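Local coordinates for protein 26S proteasome regulatory subunit rpn10 (Schizosaccharomyces pombe, PDB 2X5N) that protects polyubiquitin chains from disassembly by deubiquitinating enzymes and so promotes protein degradation as a regulatory subunit of the 26S proteasome, at residues 2-10 with 89-100; 117-127 with 151-159. All blocks are in the same frame, centred on the assembly; numbering follows the deposited sequence. Where two conformers were deposited one is given.

Contact 1. Residues 2-10 with 89-100; sequences LEATMILID and GIQIAQLALKHR. With SO4 (sulfate ion), chain B.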
loop_
_atom_site.group_PDB
_atom_site.type_symbol
_atom_site.label_atom_id
_atom_site.label_comp_id
_atom_site.label_asym_id
_atom_site.label_seq_id
_atom_site.Cartn_x
_atom_site.Cartn_y
_atom_site.Cartn_z
ATOM N N LEU A 2 -2.437 4.624 -16.986
ATOM C CA LEU A 2 -2.611 5.936 -16.396
ATOM C C LEU A 2 -3.463 5.803 -15.132
ATOM O O LEU A 2 -4.662 5.514 -15.199
ATOM C CB LEU A 2 -3.260 6.876 -17.403
ATOM C CG LEU A 2 -3.611 8.257 -16.863
ATOM C CD1 LEU A 2 -2.376 9.029 -16.503
ATOM C CD2 LEU A 2 -4.387 9.036 -17.922
ATOM N N GLU A 3 -2.811 5.961 -13.980
ATOM C CA GLU A 3 -3.449 5.745 -12.692
ATOM C C GLU A 3 -2.845 6.633 -11.597
ATOM O O GLU A 3 -1.671 7.013 -11.639
ATOM C CB GLU A 3 -3.392 4.258 -12.280
ATOM C CG GLU A 3 -1.977 3.710 -12.059
ATOM C CD GLU A 3 -1.947 2.223 -11.758
ATOM O OE1 GLU A 3 -2.994 1.646 -11.415
ATOM O OE2 GLU A 3 -0.854 1.621 -11.843
ATOM N N ALA A 4 -3.686 6.939 -10.615
ATOM C CA ALA A 4 -3.310 7.578 -9.364
ATOM C C ALA A 4 -3.268 6.501 -8.308
ATOM O O ALA A 4 -4.217 5.713 -8.178
ATOM C CB ALA A 4 -4.373 8.593 -8.971
ATOM N N THR A 5 -2.203 6.477 -7.520
ATOM C CA THR A 5 -2.004 5.413 -6.545
ATOM C C THR A 5 -1.787 6.005 -5.173
ATOM O O THR A 5 -0.886 6.829 -4.977
ATOM C CB THR A 5 -0.766 4.559 -6.899
ATOM O OG1 THR A 5 -0.899 4.014 -8.217
ATOM C CG2 THR A 5 -0.561 3.406 -5.938
ATOM N N MET A 6 -2.607 5.575 -4.218
ATOM C CA MET A 6 -2.353 5.882 -2.819
ATOM C C MET A 6 -1.580 4.726 -2.211
ATOM O O MET A 6 -2.052 3.584 -2.240
ATOM C CB MET A 6 -3.644 6.104 -2.034
ATOM C CG MET A 6 -4.415 7.370 -2.408
ATOM S SD MET A 6 -3.508 8.896 -2.165
ATOM C CE MET A 6 -3.171 8.874 -0.481
ATOM N N ILE A 7 -0.398 5.035 -1.685
ATOM C CA ILE A 7 0.463 4.070 -1.023
ATOM C C ILE A 7 0.268 4.216 0.488
ATOM O O ILE A 7 0.442 5.285 1.034
ATOM C CB ILE A 7 1.956 4.238 -1.430
ATOM C CG1 ILE A 7 2.108 4.098 -2.960
ATOM C CG2 ILE A 7 2.762 3.202 -0.705
ATOM C CD1 ILE A 7 3.448 4.471 -3.523
ATOM N N LEU A 8 -0.140 3.121 1.123
ATOM C CA LEU A 8 -0.498 3.090 2.524
ATOM C C LEU A 8 0.548 2.295 3.284
ATOM O O LEU A 8 0.717 1.084 3.052
ATOM C CB LEU A 8 -1.858 2.409 2.715
ATOM C CG LEU A 8 -3.096 3.301 2.549
ATOM C CD1 LEU A 8 -3.075 4.093 1.229
ATOM C CD2 LEU A 8 -4.369 2.470 2.624
ATOM N N ILE A 9 1.242 2.971 4.189
ATOM C CA ILE A 9 2.279 2.333 5.000
ATOM C C ILE A 9 1.738 2.005 6.378
ATOM O O ILE A 9 0.930 2.740 6.950
ATOM C CB ILE A 9 3.578 3.176 5.103
ATOM C CG1 ILE A 9 3.365 4.571 5.719
ATOM C CG2 ILE A 9 4.221 3.259 3.718
ATOM C CD1 ILE A 9 4.649 5.244 6.011
ATOM N N ASP A 10 2.177 0.864 6.884
ATOM C CA ASP A 10 1.870 0.439 8.233
ATOM C C ASP A 10 2.947 1.017 9.159
ATOM O O ASP A 10 4.124 0.645 9.073
ATOM C CB ASP A 10 1.803 -1.095 8.271
ATOM C CG ASP A 10 1.304 -1.661 9.591
ATOM O OD1 ASP A 10 1.385 -0.977 10.633
ATOM O OD2 ASP A 10 0.838 -2.824 9.568
ATOM N N GLY A 89 -8.155 2.935 6.838
ATOM C CA GLY A 89 -7.158 3.401 5.888
ATOM C C GLY A 89 -7.609 3.263 4.442
ATOM O O GLY A 89 -7.458 4.208 3.668
ATOM N N ILE A 90 -8.133 2.113 4.050
ATOM C CA ILE A 90 -8.496 1.970 2.654
ATOM C C ILE A 90 -9.767 2.763 2.319
ATOM O O ILE A 90 -9.984 3.105 1.161
ATOM C CB ILE A 90 -8.614 0.498 2.214
ATOM C CG1 ILE A 90 -9.706 -0.210 3.006
ATOM C CG2 ILE A 90 -7.269 -0.221 2.358
ATOM C CD1 ILE A 90 -10.004 -1.641 2.508
ATOM N N GLN A 91 -10.582 3.098 3.321
ATOM C CA GLN A 91 -11.700 4.015 3.084
ATOM C C GLN A 91 -11.227 5.460 2.897
ATOM O O GLN A 91 -11.636 6.138 1.956
ATOM C CB GLN A 91 -12.709 3.901 4.218
ATOM C CG GLN A 91 -13.445 2.603 4.218
ATOM C CD GLN A 91 -14.514 2.544 5.276
ATOM O OE1 GLN A 91 -14.452 3.243 6.288
ATOM N NE2 GLN A 91 -15.518 1.700 5.046
ATOM N N ILE A 92 -10.342 5.926 3.778
ATOM C CA ILE A 92 -9.795 7.265 3.658
ATOM C C ILE A 92 -9.026 7.412 2.342
ATOM O O ILE A 92 -9.074 8.454 1.686
ATOM C CB ILE A 92 -8.931 7.599 4.868
ATOM C CG1 ILE A 92 -9.804 7.736 6.129
ATOM C CG2 ILE A 92 -8.131 8.876 4.650
ATOM C CD1 ILE A 92 -9.019 7.744 7.430
ATOM N N ALA A 93 -8.323 6.353 1.933
ATOM C CA ALA A 93 -7.601 6.378 0.667
ATOM C C ALA A 93 -8.549 6.577 -0.493
ATOM O O ALA A 93 -8.243 7.290 -1.445
ATOM C CB ALA A 93 -6.821 5.085 0.485
ATOM N N GLN A 94 -9.705 5.920 -0.459
ATOM C CA GLN A 94 -10.694 6.136 -1.513
ATOM C C GLN A 94 -11.207 7.574 -1.537
ATOM O O GLN A 94 -11.408 8.151 -2.611
ATOM C CB GLN A 94 -11.843 5.162 -1.359
ATOM C CG GLN A 94 -11.414 3.753 -1.750
ATOM C CD GLN A 94 -12.529 2.773 -1.570
ATOM O OE1 GLN A 94 -13.465 2.716 -2.386
ATOM N NE2 GLN A 94 -12.452 1.972 -0.510
ATOM N N LEU A 95 -11.436 8.154 -0.362
ATOM C CA LEU A 95 -11.820 9.557 -0.290
ATOM C C LEU A 95 -10.713 10.447 -0.898
ATOM O O LEU A 95 -10.991 11.349 -1.689
ATOM C CB LEU A 95 -12.135 9.935 1.166
ATOM C CG LEU A 95 -12.412 11.417 1.472
ATOM C CD1 LEU A 95 -13.581 11.950 0.659
ATOM C CD2 LEU A 95 -12.677 11.596 2.943
ATOM N N ALA A 96 -9.458 10.171 -0.563
ATOM C CA ALA A 96 -8.343 10.940 -1.099
ATOM C C ALA A 96 -8.291 10.836 -2.627
ATOM O O ALA A 96 -8.070 11.846 -3.317
ATOM C CB ALA A 96 -7.057 10.470 -0.466
ATOM N N LEU A 97 -8.522 9.627 -3.158
ATOM C CA LEU A 97 -8.437 9.415 -4.591
ATOM C C LEU A 97 -9.516 10.182 -5.355
ATOM O O LEU A 97 -9.336 10.502 -6.520
ATOM C CB LEU A 97 -8.483 7.928 -4.930
ATOM C CG LEU A 97 -7.152 7.188 -4.668
ATOM C CD1 LEU A 97 -7.373 5.694 -4.538
ATOM C CD2 LEU A 97 -6.103 7.473 -5.751
ATOM N N LYS A 98 -10.622 10.500 -4.694
ATOM C CA LYS A 98 -11.659 11.337 -5.310
ATOM C C LYS A 98 -11.202 12.760 -5.538
ATOM O O LYS A 98 -11.798 13.485 -6.335
ATOM C CB LYS A 98 -12.904 11.408 -4.415
ATOM C CG LYS A 98 -13.618 10.102 -4.284
ATOM C CD LYS A 98 -14.977 10.219 -3.606
ATOM C CE LYS A 98 -15.494 8.827 -3.348
ATOM N NZ LYS A 98 -16.912 8.820 -2.931
ATOM N N HIS A 99 -10.183 13.187 -4.811
ATOM C CA HIS A 99 -9.685 14.540 -4.944
ATOM C C HIS A 99 -8.604 14.624 -6.013
ATOM O O HIS A 99 -8.031 15.686 -6.217
ATOM C CB HIS A 99 -9.127 15.071 -3.608
ATOM C CG HIS A 99 -10.155 15.196 -2.520
ATOM N ND1 HIS A 99 -9.909 14.809 -1.218
ATOM C CD2 HIS A 99 -11.426 15.665 -2.536
ATOM C CE1 HIS A 99 -10.984 15.032 -0.481
ATOM N NE2 HIS A 99 -11.919 15.552 -1.256
ATOM N N ARG A 100 -8.292 13.522 -6.700
ATOM C CA ARG A 100 -7.273 13.591 -7.746
ATOM C C ARG A 100 -7.682 14.628 -8.774
ATOM O O ARG A 100 -8.841 14.692 -9.185
ATOM C CB ARG A 100 -7.052 12.216 -8.387
ATOM C CG ARG A 100 -8.135 11.740 -9.342
ATOM C CD ARG A 100 -7.987 10.233 -9.590
ATOM N NE ARG A 100 -8.957 9.746 -10.566
ATOM C CZ ARG A 100 -10.247 9.572 -10.316
ATOM N NH1 ARG A 100 -10.722 9.787 -9.097
ATOM N NH2 ARG A 100 -11.056 9.164 -11.282
HETATM S S SO4 B . -4.439 3.338 -19.893
HETATM O O1 SO4 B . -5.176 2.112 -20.201
HETATM O O2 SO4 B . -2.996 3.118 -20.101
HETATM O O3 SO4 B . -4.919 4.366 -20.805
HETATM O O4 SO4 B . -4.748 3.696 -18.540
#

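Contact 2. Residues 117-127 with 151-159; sequences IVEDEKNLIRL and ALQHFIDAA. With SO4 (sulfate ion), chain C.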
loop_
_atom_site.group_PDB
_atom_site.type_symbol
_atom_site.label_atom_id
_atom_site.label_comp_id
_atom_site.label_asym_id
_atom_site.label_seq_id
_atom_site.Cartn_x
_atom_site.Cartn_y
_atom_site.Cartn_z
ATOM N N ILE A 117 -5.219 -7.562 11.165
ATOM C CA ILE A 117 -6.265 -6.690 10.635
ATOM C C ILE A 117 -7.396 -6.540 11.649
ATOM O O ILE A 117 -7.880 -7.517 12.192
ATOM C CB ILE A 117 -6.751 -7.194 9.293
ATOM C CG1 ILE A 117 -5.636 -6.980 8.269
ATOM C CG2 ILE A 117 -8.029 -6.468 8.853
ATOM C CD1 ILE A 117 -5.916 -7.531 6.906
ATOM N N VAL A 118 -7.827 -5.311 11.915
ATOM C CA VAL A 118 -8.815 -5.104 12.955
ATOM C C VAL A 118 -10.201 -5.591 12.495
ATOM O O VAL A 118 -10.925 -6.172 13.275
ATOM C CB VAL A 118 -8.837 -3.624 13.428
ATOM C CG1 VAL A 118 -9.199 -2.686 12.288
ATOM C CG2 VAL A 118 -9.787 -3.456 14.609
ATOM N N GLU A 119 -10.552 -5.383 11.227
ATOM C CA GLU A 119 -11.806 -5.906 10.664
ATOM C C GLU A 119 -11.872 -7.430 10.697
ATOM O O GLU A 119 -10.868 -8.106 10.471
ATOM C CB GLU A 119 -11.972 -5.444 9.214
ATOM C CG GLU A 119 -12.394 -3.984 9.085
ATOM C CD GLU A 119 -11.266 -2.999 9.346
ATOM O OE1 GLU A 119 -10.075 -3.336 9.205
ATOM O OE2 GLU A 119 -11.570 -1.848 9.670
ATOM N N ASP A 120 -13.060 -7.979 10.929
ATOM C CA ASP A 120 -13.237 -9.419 10.740
ATOM C C ASP A 120 -13.458 -9.727 9.257
ATOM O O ASP A 120 -13.512 -8.817 8.432
ATOM C CB ASP A 120 -14.365 -9.980 11.617
ATOM C CG ASP A 120 -15.731 -9.408 11.282
ATOM O OD1 ASP A 120 -15.925 -8.841 10.193
ATOM O OD2 ASP A 120 -16.644 -9.556 12.116
ATOM N N GLU A 121 -13.574 -11.001 8.901
ATOM C CA GLU A 121 -13.572 -11.349 7.490
ATOM C C GLU A 121 -14.813 -10.836 6.769
ATOM O O GLU A 121 -14.710 -10.355 5.656
ATOM C CB GLU A 121 -13.390 -12.850 7.254
ATOM C CG GLU A 121 -13.272 -13.177 5.768
ATOM C CD GLU A 121 -12.565 -14.486 5.485
ATOM O OE1 GLU A 121 -11.950 -15.060 6.408
ATOM O OE2 GLU A 121 -12.617 -14.935 4.322
ATOM N N LYS A 122 -15.976 -10.935 7.404
ATOM C CA LYS A 122 -17.206 -10.441 6.798
ATOM C C LYS A 122 -17.029 -8.976 6.415
ATOM O O LYS A 122 -17.344 -8.572 5.301
ATOM C CB LYS A 122 -18.389 -10.606 7.750
ATOM C CG LYS A 122 -19.571 -9.725 7.392
ATOM C CD LYS A 122 -20.878 -10.290 7.906
ATOM C CE LYS A 122 -21.389 -11.398 7.006
ATOM N NZ LYS A 122 -22.871 -11.453 7.035
ATOM N N ASN A 123 -16.526 -8.187 7.352
ATOM C CA ASN A 123 -16.092 -6.823 7.058
ATOM C C ASN A 123 -15.070 -6.568 5.963
ATOM O O ASN A 123 -15.197 -5.640 5.177
ATOM C CB ASN A 123 -16.130 -5.825 8.230
ATOM C CG ASN A 123 -17.500 -5.731 8.878
ATOM O OD1 ASN A 123 -18.397 -5.075 8.355
ATOM N ND2 ASN A 123 -17.662 -6.376 10.022
ATOM N N LEU A 124 -14.051 -7.426 5.932
ATOM C CA LEU A 124 -13.035 -7.375 4.890
ATOM C C LEU A 124 -13.662 -7.596 3.522
ATOM O O LEU A 124 -13.299 -6.933 2.560
ATOM C CB LEU A 124 -11.952 -8.430 5.130
ATOM C CG LEU A 124 -10.787 -8.041 6.036
ATOM C CD1 LEU A 124 -9.801 -9.191 6.132
ATOM C CD2 LEU A 124 -10.101 -6.790 5.518
ATOM N N ILE A 125 -14.609 -8.525 3.421
ATOM C CA ILE A 125 -15.198 -8.827 2.120
ATOM C C ILE A 125 -16.110 -7.691 1.673
ATOM O O ILE A 125 -16.120 -7.333 0.500
ATOM C CB ILE A 125 -15.982 -10.148 2.124
ATOM C CG1 ILE A 125 -15.053 -11.321 2.448
ATOM C CG2 ILE A 125 -16.664 -10.356 0.781
ATOM C CD1 ILE A 125 -13.806 -11.378 1.594
ATOM N N ARG A 126 -16.876 -7.129 2.600
ATOM C CA ARG A 126 -17.661 -5.941 2.311
ATOM C C ARG A 126 -16.766 -4.816 1.795
ATOM O O ARG A 126 -17.113 -4.158 0.818
ATOM C CB ARG A 126 -18.399 -5.452 3.554
ATOM C CG ARG A 126 -19.613 -6.299 3.919
ATOM C CD ARG A 126 -20.309 -5.750 5.153
ATOM N NE ARG A 126 -21.406 -6.610 5.579
ATOM C CZ ARG A 126 -22.030 -6.512 6.748
ATOM N NH1 ARG A 126 -21.664 -5.587 7.626
ATOM N NH2 ARG A 126 -23.020 -7.345 7.042
ATOM N N LEU A 127 -15.619 -4.602 2.451
ATOM C CA LEU A 127 -14.653 -3.582 2.022
ATOM C C LEU A 127 -14.236 -3.840 0.559
ATOM O O LEU A 127 -14.232 -2.925 -0.279
ATOM C CB LEU A 127 -13.435 -3.576 2.956
ATOM C CG LEU A 127 -13.603 -2.883 4.312
ATOM C CD1 LEU A 127 -12.535 -3.352 5.304
ATOM C CD2 LEU A 127 -13.553 -1.364 4.173
ATOM N N ALA A 151 -7.308 -14.717 5.064
ATOM C CA ALA A 151 -8.357 -13.710 4.978
ATOM C C ALA A 151 -8.046 -12.703 3.878
ATOM O O ALA A 151 -8.935 -12.248 3.170
ATOM C CB ALA A 151 -8.520 -13.001 6.311
ATOM N N LEU A 152 -6.779 -12.349 3.734
ATOM C CA LEU A 152 -6.406 -11.371 2.721
ATOM C C LEU A 152 -6.518 -11.934 1.307
ATOM O O LEU A 152 -6.748 -11.180 0.366
ATOM C CB LEU A 152 -5.011 -10.811 2.989
ATOM C CG LEU A 152 -4.989 -9.771 4.111
ATOM C CD1 LEU A 152 -3.576 -9.304 4.405
ATOM C CD2 LEU A 152 -5.876 -8.591 3.752
ATOM N N GLN A 153 -6.372 -13.246 1.146
ATOM C CA GLN A 153 -6.549 -13.847 -0.172
ATOM C C GLN A 153 -8.010 -13.730 -0.588
ATOM O O GLN A 153 -8.316 -13.415 -1.732
ATOM C CB GLN A 153 -6.102 -15.315 -0.187
ATOM C CG GLN A 153 -6.258 -16.003 -1.543
ATOM C CD GLN A 153 -5.342 -15.436 -2.609
ATOM O OE1 GLN A 153 -4.126 -15.418 -2.446
ATOM N NE2 GLN A 153 -5.922 -14.984 -3.714
ATOM N N HIS A 154 -8.924 -13.977 0.346
ATOM C CA HIS A 154 -10.342 -13.829 0.054
ATOM C C HIS A 154 -10.706 -12.375 -0.260
ATOM O O HIS A 154 -11.523 -12.105 -1.126
ATOM C CB HIS A 154 -11.181 -14.327 1.230
ATOM C CG HIS A 154 -10.890 -15.745 1.616
ATOM N ND1 HIS A 154 -11.019 -16.210 2.907
ATOM C CD2 HIS A 154 -10.463 -16.799 0.878
ATOM C CE1 HIS A 154 -10.699 -17.491 2.947
ATOM N NE2 HIS A 154 -10.356 -17.872 1.730
ATOM N N PHE A 155 -10.099 -11.446 0.461
ATOM C CA PHE A 155 -10.279 -10.022 0.219
ATOM C C PHE A 155 -9.855 -9.655 -1.215
ATOM O O PHE A 155 -10.601 -9.014 -1.966
ATOM C CB PHE A 155 -9.455 -9.246 1.247
ATOM C CG PHE A 155 -9.375 -7.748 0.984
ATOM C CD1 PHE A 155 -10.320 -6.871 1.489
ATOM C CD2 PHE A 155 -8.338 -7.228 0.237
ATOM C CE1 PHE A 155 -10.237 -5.515 1.256
ATOM C CE2 PHE A 155 -8.249 -5.869 -0.004
ATOM C CZ PHE A 155 -9.192 -5.016 0.496
ATOM N N ILE A 156 -8.649 -10.052 -1.591
ATOM C CA ILE A 156 -8.167 -9.720 -2.924
ATOM C C ILE A 156 -9.048 -10.365 -3.999
ATOM O O ILE A 156 -9.346 -9.752 -5.007
ATOM C CB ILE A 156 -6.669 -10.072 -3.075
ATOM C CG1 ILE A 156 -5.835 -9.084 -2.251
ATOM C CG2 ILE A 156 -6.250 -9.982 -4.536
ATOM C CD1 ILE A 156 -5.786 -7.697 -2.851
ATOM N N ASP A 157 -9.476 -11.602 -3.780
ATOM C CA ASP A 157 -10.319 -12.283 -4.741
ATOM C C ASP A 157 -11.637 -11.535 -4.916
ATOM O O ASP A 157 -12.152 -11.441 -6.022
ATOM C CB ASP A 157 -10.609 -13.734 -4.314
ATOM C CG ASP A 157 -9.404 -14.633 -4.433
ATOM O OD1 ASP A 157 -8.504 -14.306 -5.229
ATOM O OD2 ASP A 157 -9.372 -15.673 -3.738
ATOM N N ALA A 158 -12.164 -10.968 -3.827
ATOM C CA ALA A 158 -13.438 -10.245 -3.882
ATOM C C ALA A 158 -13.315 -8.869 -4.539
ATOM O O ALA A 158 -14.283 -8.359 -5.109
ATOM C CB ALA A 158 -14.025 -10.097 -2.490
ATOM N N ALA A 159 -12.137 -8.261 -4.443
ATOM C CA ALA A 159 -11.898 -6.930 -5.006
ATOM C C ALA A 159 -11.554 -7.027 -6.488
ATOM O O ALA A 159 -11.713 -6.049 -7.236
ATOM C CB ALA A 159 -10.752 -6.239 -4.261
HETATM S S SO4 C . -13.623 -13.914 11.438
HETATM O O1 SO4 C . -13.765 -15.352 11.246
HETATM O O2 SO4 C . -13.021 -13.328 10.251
HETATM O O3 SO4 C . -12.766 -13.650 12.590
HETATM O O4 SO4 C . -14.953 -13.353 11.697
#

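Contact 1. Residues 2-10 with 89-100
Met6 lies across Ala93, Ala96 and Leu97, filling the middle of the seam between strand 3-9 and the helix packed on it. Its CB sits 4.2 Å from Ala93 CB. The next atom out, CG, meets the branch point of Leu97, with CG to CG at 3.6 Å, and the two side chains slide past each other in opposite directions. Bends of about -60° at both chi2 and chi3 then fold the chain over, and CE ends against Ala96 CB at 4.2 Å. Beyond Leu97's branch point, its CD2 runs on to Ala4, 3.5 Å from Ala4 O and also touching the methyl. At the other end of the strand Leu8 forks over the helix: CD1 rests on Ala93 CB and CD2 reaches Gly89 O at 3.7 Å.

This is one of the two middle strands of a von Willebrand A domain, an open, Rossmann-like sheet with helices on both faces. Alternate residues Ala4, Met6 and Leu8 face helix 86-98, which runs roughly antiparallel to the strand (148°, axes 9.0 Å apart), while Thr5, Ile7 and Ile9 meet helix 24-42. With an alanine in place of Leu97, Met6 CG and the Ala4 methyl would probably lose their shared neighbour, leaving a gap in the seam and the Met6 chain freer to turn.

Past the helix end, Arg100 lays CD 4.0 Å from Ala4 CB. Its NH1 bonds to Leu97 O at 3.0 Å, coming from above the carbonyl plane, while Arg100 N reaches that oxygen from the opposite face. Gln105 O takes NE, holding the guanidinium from a second direction.

Contact 2. Residues 117-127 with 151-159
Asp120 OD1 is gripped twice by Asn123, through backbone N and through ND2, and this N-cap starts the helix from which Glu121, Leu124 and Ile125 reach helix 151-159. The backbone bond, 3.0 Å from Asn123 N to Asp120 OD1, arrives almost in line with the C-O bond. A sulfate, probably from the crystallisation liquor, accepts from Glu121 N at the same helix end.

The two helices run nearly parallel, 25° apart, each leading from one parallel strand of the sheet to the next as the helix of a beta-alpha-beta crossover. Between them Leu124 CD1 touches Ala151 CB at 4.0 Å, though Leu124 is loosely ordered. Phe155 turns a ring edge to the backbone, CD1 lying 3.2 Å from Leu124 O near the ring plane, and Leu127 CB meets the same edge at CE1. Further out, Ile125 CD1 rests 3.6 Å from His154 O, and its CG2 branch faces Ala158 CB. Ile117 CD1 also meets Leu152 CD2, though at a doubtfully short distance.

Toward the solvent side, Glu121 holds CG anti to its N (chi1 -175°) and extends to His154, whose ND1 donates to OE2 with carboxylate and ring nearly coplanar. The modelled 2.5 Å from ND1 to OE2 is very short and should be read with caution, but a carboxylate this close to ND1 would probably favour the protonated imidazole.

Overall arrangement
Contact 1 is core and contact 2 lies further out, its outer edge reaching the surface; their centres are about 18 Å apart. Contact 1 packs a middle strand against helix 86-98 and is held by apolar packing, without a polar bond between its segments, whereas contact 2 joins two neighbouring helices and adds a histidine-carboxylate bond where its seam opens. No helix or strand belongs to both, yet they meet: Gln91 NE2 lies 3.7 Å from Leu127 CD2. Helices 121-133 and 151-159 follow successive parallel strands, and with helix 86-98 touching Leu127 the three stand in a row over one face of the sheet, helix 121-133 between its two neighbours.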